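PDB 4S3I: DNA polymerase III subunit beta from Helicobacter pylori 26695, which forms the sliding clamp that tethers DNA polymerases and other proteins to DNA and makes replication processive. Local coordinates for residues K41-L46 against S57-T61. Residues are numbered along the deposited sequence; the frame is centred on the assembly and turned at random.
Sequences KEKLFL and SYIFT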
ATOM      1  N   LYS A  41       5.362  17.584  36.704  1.00 37.67           N
ATOM      2  CA  LYS A  41       5.219  16.508  37.685  1.00 51.06           C
ATOM      3  C   LYS A  41       5.540  15.157  37.048  1.00 54.48           C
ATOM      4  O   LYS A  41       6.634  14.967  36.512  1.00 61.25           O
ATOM      5  CB  LYS A  41       3.826  16.539  38.328  1.00 54.74           C
ATOM      6  CG  LYS A  41       3.581  17.813  39.144  1.00 59.68           C
ATOM      7  CD  LYS A  41       2.102  18.068  39.395  1.00 62.58           C
ATOM      8  CE  LYS A  41       1.878  19.489  39.897  1.00 68.20           C
ATOM      9  NZ  LYS A  41       0.427  19.835  39.975  1.00 69.02           N
ATOM     10  N   GLU A  42       4.602  14.222  37.080  1.00 52.63           N
ATOM     11  CA  GLU A  42       4.896  12.907  36.524  1.00 58.10           C
ATOM     12  C   GLU A  42       4.324  12.688  35.124  1.00 46.19           C
ATOM     13  O   GLU A  42       4.120  11.545  34.715  1.00 43.06           O
ATOM     14  CB  GLU A  42       4.443  11.797  37.477  1.00 74.76           C
ATOM     15  CG  GLU A  42       5.598  11.045  38.147  1.00 90.07           C
ATOM     16  CD  GLU A  42       6.476  11.939  39.022  1.00 97.47           C
ATOM     17  OE1 GLU A  42       7.713  11.750  39.010  1.00 99.17           O
ATOM     18  OE2 GLU A  42       5.933  12.820  39.726  1.00 97.95           O
ATOM     19  N   LYS A  43       4.072  13.774  34.393  1.00 38.39           N
ATOM     20  CA  LYS A  43       3.585  13.666  33.010  1.00 36.60           C
ATOM     21  C   LYS A  43       4.540  14.335  32.018  1.00 40.08           C
ATOM     22  O   LYS A  43       5.198  15.331  32.352  1.00 34.19           O
ATOM     23  CB  LYS A  43       2.185  14.287  32.862  1.00 41.54           C
ATOM     24  CG  LYS A  43       1.047  13.573  33.613  1.00 44.42           C
ATOM     25  CD  LYS A  43      -0.305  14.241  33.318  1.00 47.59           C
ATOM     26  CE  LYS A  43      -1.493  13.449  33.872  1.00 53.71           C
ATOM     27  NZ  LYS A  43      -2.799  14.105  33.549  1.00 51.80           N
ATOM     28  N   LEU A  44       4.625  13.773  30.811  1.00 41.17           N
ATOM     29  CA  LEU A  44       5.228  14.463  29.665  1.00 35.17           C
ATOM     30  C   LEU A  44       4.108  14.793  28.691  1.00 32.12           C
ATOM     31  O   LEU A  44       3.420  13.898  28.210  1.00 31.73           O
ATOM     32  CB  LEU A  44       6.263  13.584  28.953  1.00 32.15           C
ATOM     33  CG  LEU A  44       6.705  14.107  27.581  1.00 31.71           C
ATOM     34  CD1 LEU A  44       7.600  15.327  27.748  1.00 32.07           C
ATOM     35  CD2 LEU A  44       7.419  13.037  26.774  1.00 31.34           C
ATOM     36  N   PHE A  45       3.907  16.075  28.425  1.00 32.28           N
ATOM     37  CA  PHE A  45       2.923  16.507  27.449  1.00 31.97           C
ATOM     38  C   PHE A  45       3.614  16.767  26.123  1.00 31.57           C
ATOM     39  O   PHE A  45       4.673  17.399  26.071  1.00 31.78           O
ATOM     40  CB  PHE A  45       2.235  17.790  27.917  1.00 32.52           C
ATOM     41  CG  PHE A  45       1.290  17.585  29.071  1.00 35.23           C
ATOM     42  CD1 PHE A  45       1.761  17.593  30.378  1.00 39.93           C
ATOM     43  CD2 PHE A  45      -0.069  17.368  28.844  1.00 37.63           C
ATOM     44  CE1 PHE A  45       0.885  17.404  31.457  1.00 45.48           C
ATOM     45  CE2 PHE A  45      -0.954  17.170  29.913  1.00 37.75           C
ATOM     46  CZ  PHE A  45      -0.470  17.189  31.219  1.00 42.39           C
ATOM     47  N   LEU A  46       2.997  16.283  25.059  1.00 31.06           N
ATOM     48  CA  LEU A  46       3.518  16.453  23.717  1.00 30.73           C
ATOM     49  C   LEU A  46       2.398  17.105  22.920  1.00 38.75           C
ATOM     50  O   LEU A  46       1.255  16.631  22.947  1.00 35.19           O
ATOM     51  CB  LEU A  46       3.911  15.097  23.120  1.00 30.24           C
ATOM     52  CG  LEU A  46       4.847  14.194  23.933  1.00 30.43           C
ATOM     53  CD1 LEU A  46       4.067  13.291  24.865  1.00 32.43           C
ATOM     54  CD2 LEU A  46       5.739  13.327  23.023  1.00 30.04           C
ATOM     55  N   SER A  57      -1.292  15.686  23.886  1.00 30.42           N
ATOM     56  CA  SER A  57      -1.363  14.376  24.524  1.00 30.29           C
ATOM     57  C   SER A  57      -0.396  14.331  25.694  1.00 33.31           C
ATOM     58  O   SER A  57       0.476  15.199  25.821  1.00 30.97           O
ATOM     59  CB  SER A  57      -0.980  13.278  23.527  1.00 30.26           C
ATOM     60  OG  SER A  57      -1.776  13.329  22.358  1.00 35.60           O
ATOM     61  N   TYR A  58      -0.533  13.319  26.545  1.00 33.05           N
ATOM     62  CA  TYR A  58       0.477  13.088  27.573  1.00 31.25           C
ATOM     63  C   TYR A  58       0.803  11.609  27.718  1.00 38.09           C
ATOM     64  O   TYR A  58      -0.023  10.744  27.404  1.00 32.46           O
ATOM     65  CB  TYR A  58       0.061  13.677  28.928  1.00 31.98           C
ATOM     66  CG  TYR A  58      -0.837  12.777  29.752  1.00 38.15           C
ATOM     67  CD1 TYR A  58      -2.215  12.906  29.695  1.00 47.47           C
ATOM     68  CD2 TYR A  58      -0.302  11.808  30.606  1.00 40.13           C
ATOM     69  CE1 TYR A  58      -3.039  12.096  30.455  1.00 52.46           C
ATOM     70  CE2 TYR A  58      -1.120  10.988  31.358  1.00 44.42           C
ATOM     71  CZ  TYR A  58      -2.489  11.139  31.281  1.00 52.07           C
ATOM     72  OH  TYR A  58      -3.316  10.330  32.027  1.00 55.73           O
ATOM     73  N   ILE A  59       2.013  11.330  28.197  1.00 31.34           N
ATOM     74  CA  ILE A  59       2.342  10.015  28.724  1.00 31.52           C
ATOM     75  C   ILE A  59       2.920  10.215  30.120  1.00 33.60           C
ATOM     76  O   ILE A  59       3.448  11.289  30.432  1.00 32.47           O
ATOM     77  CB  ILE A  59       3.345   9.255  27.838  1.00 31.14           C
ATOM     78  CG1 ILE A  59       4.679  10.002  27.744  1.00 31.22           C
ATOM     79  CG2 ILE A  59       2.748   8.988  26.453  1.00 32.58           C
ATOM     80  CD1 ILE A  59       5.771   9.232  26.952  1.00 30.98           C
ATOM     81  N   PHE A  60       2.806   9.191  30.962  1.00 32.67           N
ATOM     82  CA  PHE A  60       3.396   9.250  32.290  1.00 35.68           C
ATOM     83  C   PHE A  60       4.882   9.014  32.140  1.00 33.43           C
ATOM     84  O   PHE A  60       5.302   8.201  31.319  1.00 35.30           O
ATOM     85  CB  PHE A  60       2.806   8.167  33.194  1.00 38.28           C
ATOM     86  CG  PHE A  60       1.382   8.419  33.605  1.00 40.61           C
ATOM     87  CD1 PHE A  60       1.074   9.449  34.493  1.00 43.92           C
ATOM     88  CD2 PHE A  60       0.356   7.617  33.124  1.00 41.77           C
ATOM     89  CE1 PHE A  60      -0.239   9.686  34.880  1.00 45.83           C
ATOM     90  CE2 PHE A  60      -0.964   7.842  33.507  1.00 43.67           C
ATOM     91  CZ  PHE A  60      -1.260   8.878  34.386  1.00 42.51           C
ATOM     92  N   THR A  61       5.679   9.712  32.935  1.00 33.90           N
ATOM     93  CA  THR A  61       7.115   9.470  32.974  1.00 39.68           C
ATOM     94  C   THR A  61       7.441   8.292  33.889  1.00 45.20           C
ATOM     95  O   THR A  61       6.766   8.078  34.900  1.00 40.43           O
ATOM     96  CB  THR A  61       7.872  10.709  33.480  1.00 39.22           C
ATOM     97  OG1 THR A  61       7.470  10.990  34.825  1.00 39.75           O
ATOM     98  CG2 THR A  61       7.567  11.911  32.596  1.00 34.16           C
TER
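Leu44 and Ile59 form a hydrogen-bonded antiparallel pair, Leu44 N donating to Ile59 O at 2.8 Å and Ile59 N returning to Leu44 O at 2.9 Å. At the next hydrogen-bonded pair along the ladder, Leu46 and Ser57 repeat the doubled bond, so four backbone bonds fix the register of this beta hairpin. Beyond the ladder, Glu42 O accepts Thr61 N at 3.0 Å, the donor standing 46° out of the carbonyl plane; Thr61 OG1 adds only a weak bond to the same oxygen.

Aromatic and cationic contacts fill the face bearing Phe45 and Tyr58. Lys43, extended beyond CG, runs its aliphatic chain across one face of the Tyr58 ring: CE lies 3.7 Å from the ring centroid, and NZ, 3.9 Å from that centroid, completes a cation-pi contact 20° off the normal. CB of Tyr58 rests over a face of the Phe45 ring, 3.9 Å from its centroid. The two ring planes meet at 47°.

The opposite face, bearing Leu44, Leu46, Ser57 and Ile59, is mainly apolar. Leu44 and Ile59 run alongside each other there, with Leu44 CB 4.1 Å from Ile59 CG1.

That buried face meets helix 9-19, Leu46 against Leu12, Leu16 and Leu19 and Ile59 against Ala15, while Leu44 and Thr61 reach Ile5 of strand 4-7. The hairpin belongs to the N-terminal clamp domain, where strand 34-40 flanks 43-49; strand 233-238, from the central domain, pairs with 53-60 and carries the sheet across the junction between the two, with Ser57 OG hydrogen-bonded to His233 ND1.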